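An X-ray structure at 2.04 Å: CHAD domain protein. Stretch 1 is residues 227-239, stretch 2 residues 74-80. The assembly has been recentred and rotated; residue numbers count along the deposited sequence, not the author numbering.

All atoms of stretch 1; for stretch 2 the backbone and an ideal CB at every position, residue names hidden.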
# COMPACT_ATOMS: atom_id res chain seq x y z
N ASP A 227 -38.50 -19.25 26.83
CA ASP A 227 -38.47 -18.21 25.79
C ASP A 227 -37.06 -18.27 25.20
O ASP A 227 -36.10 -18.25 25.94
CB ASP A 227 -38.77 -16.85 26.46
CG ASP A 227 -38.84 -15.66 25.47
OD1 ASP A 227 -38.67 -15.77 24.20
OD2 ASP A 227 -39.08 -14.56 25.99
N LEU A 228 -36.93 -18.40 23.87
CA LEU A 228 -35.60 -18.37 23.23
C LEU A 228 -34.95 -16.99 23.15
O LEU A 228 -33.74 -16.89 22.99
CB LEU A 228 -35.68 -18.85 21.79
CG LEU A 228 -36.16 -20.25 21.50
CD1 LEU A 228 -35.91 -20.53 20.01
CD2 LEU A 228 -35.46 -21.26 22.43
N ARG A 229 -35.72 -15.93 23.28
CA ARG A 229 -35.15 -14.60 23.05
C ARG A 229 -34.03 -14.14 23.95
O ARG A 229 -33.11 -13.53 23.49
CB ARG A 229 -36.24 -13.55 22.99
CG ARG A 229 -37.10 -13.75 21.74
CD ARG A 229 -38.39 -12.96 21.83
NE ARG A 229 -39.40 -13.72 22.57
CZ ARG A 229 -40.45 -13.21 23.19
NH1 ARG A 229 -41.31 -14.02 23.82
NH2 ARG A 229 -40.65 -11.90 23.21
N PRO A 230 -34.09 -14.45 25.24
CA PRO A 230 -33.00 -14.07 26.12
C PRO A 230 -31.67 -14.74 25.72
O PRO A 230 -30.61 -14.14 25.85
CB PRO A 230 -33.46 -14.58 27.50
CG PRO A 230 -34.94 -14.69 27.37
CD PRO A 230 -35.16 -15.14 25.96
N LEU A 231 -31.75 -15.97 25.23
CA LEU A 231 -30.55 -16.67 24.72
C LEU A 231 -29.96 -16.04 23.47
O LEU A 231 -28.76 -15.90 23.38
CB LEU A 231 -30.83 -18.15 24.49
CG LEU A 231 -31.27 -18.85 25.78
CD1 LEU A 231 -31.58 -20.32 25.57
CD2 LEU A 231 -30.20 -18.66 26.85
N ALA A 232 -30.80 -15.69 22.53
CA ALA A 232 -30.41 -14.95 21.34
C ALA A 232 -29.79 -13.62 21.69
O ALA A 232 -28.79 -13.24 21.09
CB ALA A 232 -31.60 -14.74 20.42
N THR A 233 -30.41 -12.92 22.63
CA THR A 233 -29.90 -11.63 23.14
C THR A 233 -28.54 -11.75 23.75
O THR A 233 -27.66 -10.89 23.54
CB THR A 233 -30.88 -11.03 24.20
OG1 THR A 233 -32.10 -10.75 23.56
CG2 THR A 233 -30.41 -9.76 24.78
N ALA A 234 -28.36 -12.80 24.53
CA ALA A 234 -27.03 -13.06 25.08
C ALA A 234 -25.94 -13.17 23.95
O ALA A 234 -24.77 -12.72 24.11
CB ALA A 234 -27.07 -14.35 25.91
N ALA A 235 -26.29 -13.82 22.84
CA ALA A 235 -25.34 -14.00 21.74
C ALA A 235 -25.10 -12.67 21.12
O ALA A 235 -23.95 -12.31 20.78
CB ALA A 235 -25.88 -15.01 20.68
N LYS A 236 -26.16 -11.90 20.95
CA LYS A 236 -25.99 -10.54 20.43
C LYS A 236 -25.05 -9.74 21.32
O LYS A 236 -24.16 -9.04 20.84
CB LYS A 236 -27.30 -9.84 20.35
CG LYS A 236 -27.13 -8.43 19.83
CD LYS A 236 -28.45 -7.82 19.39
CE LYS A 236 -28.23 -6.60 18.50
NZ LYS A 236 -29.42 -5.70 18.56
N ASP A 237 -25.27 -9.83 22.65
CA ASP A 237 -24.38 -9.12 23.57
C ASP A 237 -22.96 -9.54 23.44
O ASP A 237 -22.05 -8.69 23.44
CB ASP A 237 -24.79 -9.30 25.02
CG ASP A 237 -26.15 -8.67 25.33
OD1 ASP A 237 -26.72 -7.85 24.55
OD2 ASP A 237 -26.68 -9.07 26.36
N ARG A 238 -22.72 -10.85 23.37
CA ARG A 238 -21.30 -11.29 23.21
C ARG A 238 -20.63 -10.65 21.97
O ARG A 238 -19.48 -10.18 22.03
CB ARG A 238 -21.21 -12.80 23.19
CG ARG A 238 -21.48 -13.39 24.53
CD ARG A 238 -21.32 -14.89 24.49
NE ARG A 238 -22.31 -15.64 23.73
CZ ARG A 238 -23.44 -16.16 24.24
NH1 ARG A 238 -23.80 -15.92 25.51
NH2 ARG A 238 -24.25 -16.92 23.50
N LEU A 239 -21.40 -10.55 20.88
CA LEU A 239 -20.90 -9.90 19.65
C LEU A 239 -20.63 -8.37 19.89
O LEU A 239 -19.55 -7.85 19.65
CB LEU A 239 -21.96 -10.09 18.54
CG LEU A 239 -21.76 -9.23 17.28
CD1 LEU A 239 -20.39 -9.57 16.67
CD2 LEU A 239 -22.88 -9.44 16.25
N UNK A 74 -24.43 -24.27 20.71
CA UNK A 74 -23.61 -23.41 21.55
C UNK A 74 -24.54 -22.42 22.19
O UNK A 74 -24.63 -22.38 23.40
CB UNK A 74 -22.50 -22.71 20.76
N UNK A 75 -25.20 -21.61 21.36
CA UNK A 75 -26.05 -20.49 21.80
C UNK A 75 -27.16 -20.96 22.76
O UNK A 75 -27.51 -20.23 23.71
CB UNK A 75 -26.67 -19.80 20.59
N UNK A 76 -27.71 -22.14 22.48
CA UNK A 76 -28.92 -22.64 23.15
C UNK A 76 -28.61 -23.90 23.92
O UNK A 76 -29.49 -24.72 24.20
CB UNK A 76 -30.04 -22.91 22.14
N UNK A 77 -27.36 -24.00 24.33
CA UNK A 77 -26.88 -25.15 25.04
C UNK A 77 -27.66 -25.36 26.31
O UNK A 77 -27.89 -26.48 26.69
CB UNK A 77 -25.39 -25.01 25.35
N UNK A 78 -28.10 -24.28 26.95
CA UNK A 78 -28.81 -24.43 28.23
C UNK A 78 -30.15 -25.13 28.06
O UNK A 78 -30.66 -25.65 29.02
CB UNK A 78 -29.03 -23.06 28.88
N UNK A 79 -30.73 -25.13 26.86
CA UNK A 79 -32.01 -25.83 26.65
C UNK A 79 -31.88 -27.28 26.17
O UNK A 79 -32.88 -27.90 25.90
CB UNK A 79 -32.85 -25.05 25.63
N UNK A 80 -30.67 -27.83 26.14
CA UNK A 80 -30.38 -29.12 25.50
C UNK A 80 -29.52 -29.94 26.46
O UNK A 80 -28.83 -29.40 27.26
CB UNK A 80 -29.68 -28.93 24.15

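Position 74 is helical (phi/psi -89/-62), its CA-to-CB bond points sideways, and no atom of stretch 1 lies within 5.5 Å of the ideal CB. Many side chains would suit; a long polar one could still reach back toward the R238 guanidinium. The deposited residue is H74. Its ND1 is 2.8 Å from the O of water 1, which accepts from R238 NH2 at 2.9 Å.

Position 75, also helical, points sideways, with its ideal CB 4.9 Å from A235 CB, 5.2 Å from L231 O and 4.8 Å from R238 NH2. A methyl, a carbonyl and a charged donor bound this small space, so alanine, serine, threonine or valine are all reasonable. It is T75, chi1 m. Its CG2 packs 4.0 Å from A235 CB and 3.8 Å from L231 O, while OG1 lies 2.8 Å from the O of water 1. Water 2 joins the backbones, donating to T75 O and L231 O, both 2.7 Å from its O, and accepting from R238 NH2 at 2.8 Å. No direct hydrogen bond crosses between the stretches; these waters supply the polar links.

Position 76 leaves helical phi/psi (-117/27). Its CB points sideways, 4.6 Å from L231 CD1, and beyond it lie L228, L231 and the A232 backbone. A large apolar group, aromatic or aliphatic, could extend along them. F76, chi1 m, does so: CD1 is 3.8 Å from L231 CB and CE1 is 4.1 Å from L228 CB. L228 O meets the ring edge, 4.0 Å from CE1.

Position 77 begins a 3-10 segment and has nothing of stretch 1 within 5.5 Å of its CB; a polar residue is plausible. Q77, chi1 t, leads its end away.

Position 78 points toward stretch 1, but its CB is 5.0 Å from L231 CD2. Alanine, serine or threonine would fit beside that leucine. S78, chi1 p, places OG 3.7 Å from L231 CD1, a contact without a hydrogen bond.

Position 79 also points toward stretch 1, with CB 4.9 Å from L231 CD1 and L228 CD2 about 5.6 Å from it. This apolar surface favours leucine, isoleucine or methionine. L79, chi1 m and chi2 t, brings CD1 to 3.6 Å from L228 CD2 and CG to 3.8 Å from L231 CD1, so L231 touches both it and F76.

Position 80 is extended (-134/155) and out of reach, so stretch 1 does not discriminate among side chains. It is L80, whose N donates to Q77 O at 3.1 Å.

Stretch 2, residues 74-80: HTFQSLL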
# COMPACT_ATOMS: atom_id res chain seq x y z
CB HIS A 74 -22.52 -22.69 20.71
CG HIS A 74 -21.60 -21.85 21.52
ND1 HIS A 74 -21.76 -20.49 21.67
CD2 HIS A 74 -20.52 -22.19 22.26
CE1 HIS A 74 -20.80 -20.02 22.44
NE2 HIS A 74 -20.03 -21.03 22.82
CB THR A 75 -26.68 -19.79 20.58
OG1 THR A 75 -25.65 -19.30 19.73
CG2 THR A 75 -27.55 -18.63 21.00
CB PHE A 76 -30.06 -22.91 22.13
CG PHE A 76 -30.44 -21.70 21.29
CD1 PHE A 76 -31.34 -20.74 21.77
CD2 PHE A 76 -29.92 -21.53 20.00
CE1 PHE A 76 -31.69 -19.64 20.97
CE2 PHE A 76 -30.26 -20.43 19.21
CZ PHE A 76 -31.14 -19.48 19.69
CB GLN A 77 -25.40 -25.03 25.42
CG GLN A 77 -24.86 -26.35 25.98
CD GLN A 77 -23.34 -26.43 26.02
OE1 GLN A 77 -22.77 -26.45 27.10
NE2 GLN A 77 -22.69 -26.48 24.83
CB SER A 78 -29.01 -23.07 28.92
OG SER A 78 -29.61 -22.15 28.04
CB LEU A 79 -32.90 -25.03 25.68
CG LEU A 79 -33.25 -23.64 26.24
CD1 LEU A 79 -34.25 -23.00 25.34
CD2 LEU A 79 -33.82 -23.72 27.65
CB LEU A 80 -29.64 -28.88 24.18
CG LEU A 80 -30.37 -28.04 23.11
CD1 LEU A 80 -29.46 -27.39 22.07
CD2 LEU A 80 -31.37 -28.90 22.38
O HOH W 1 -23.43 -18.36 21.09
O HOH W 2 -26.89 -17.70 24.23
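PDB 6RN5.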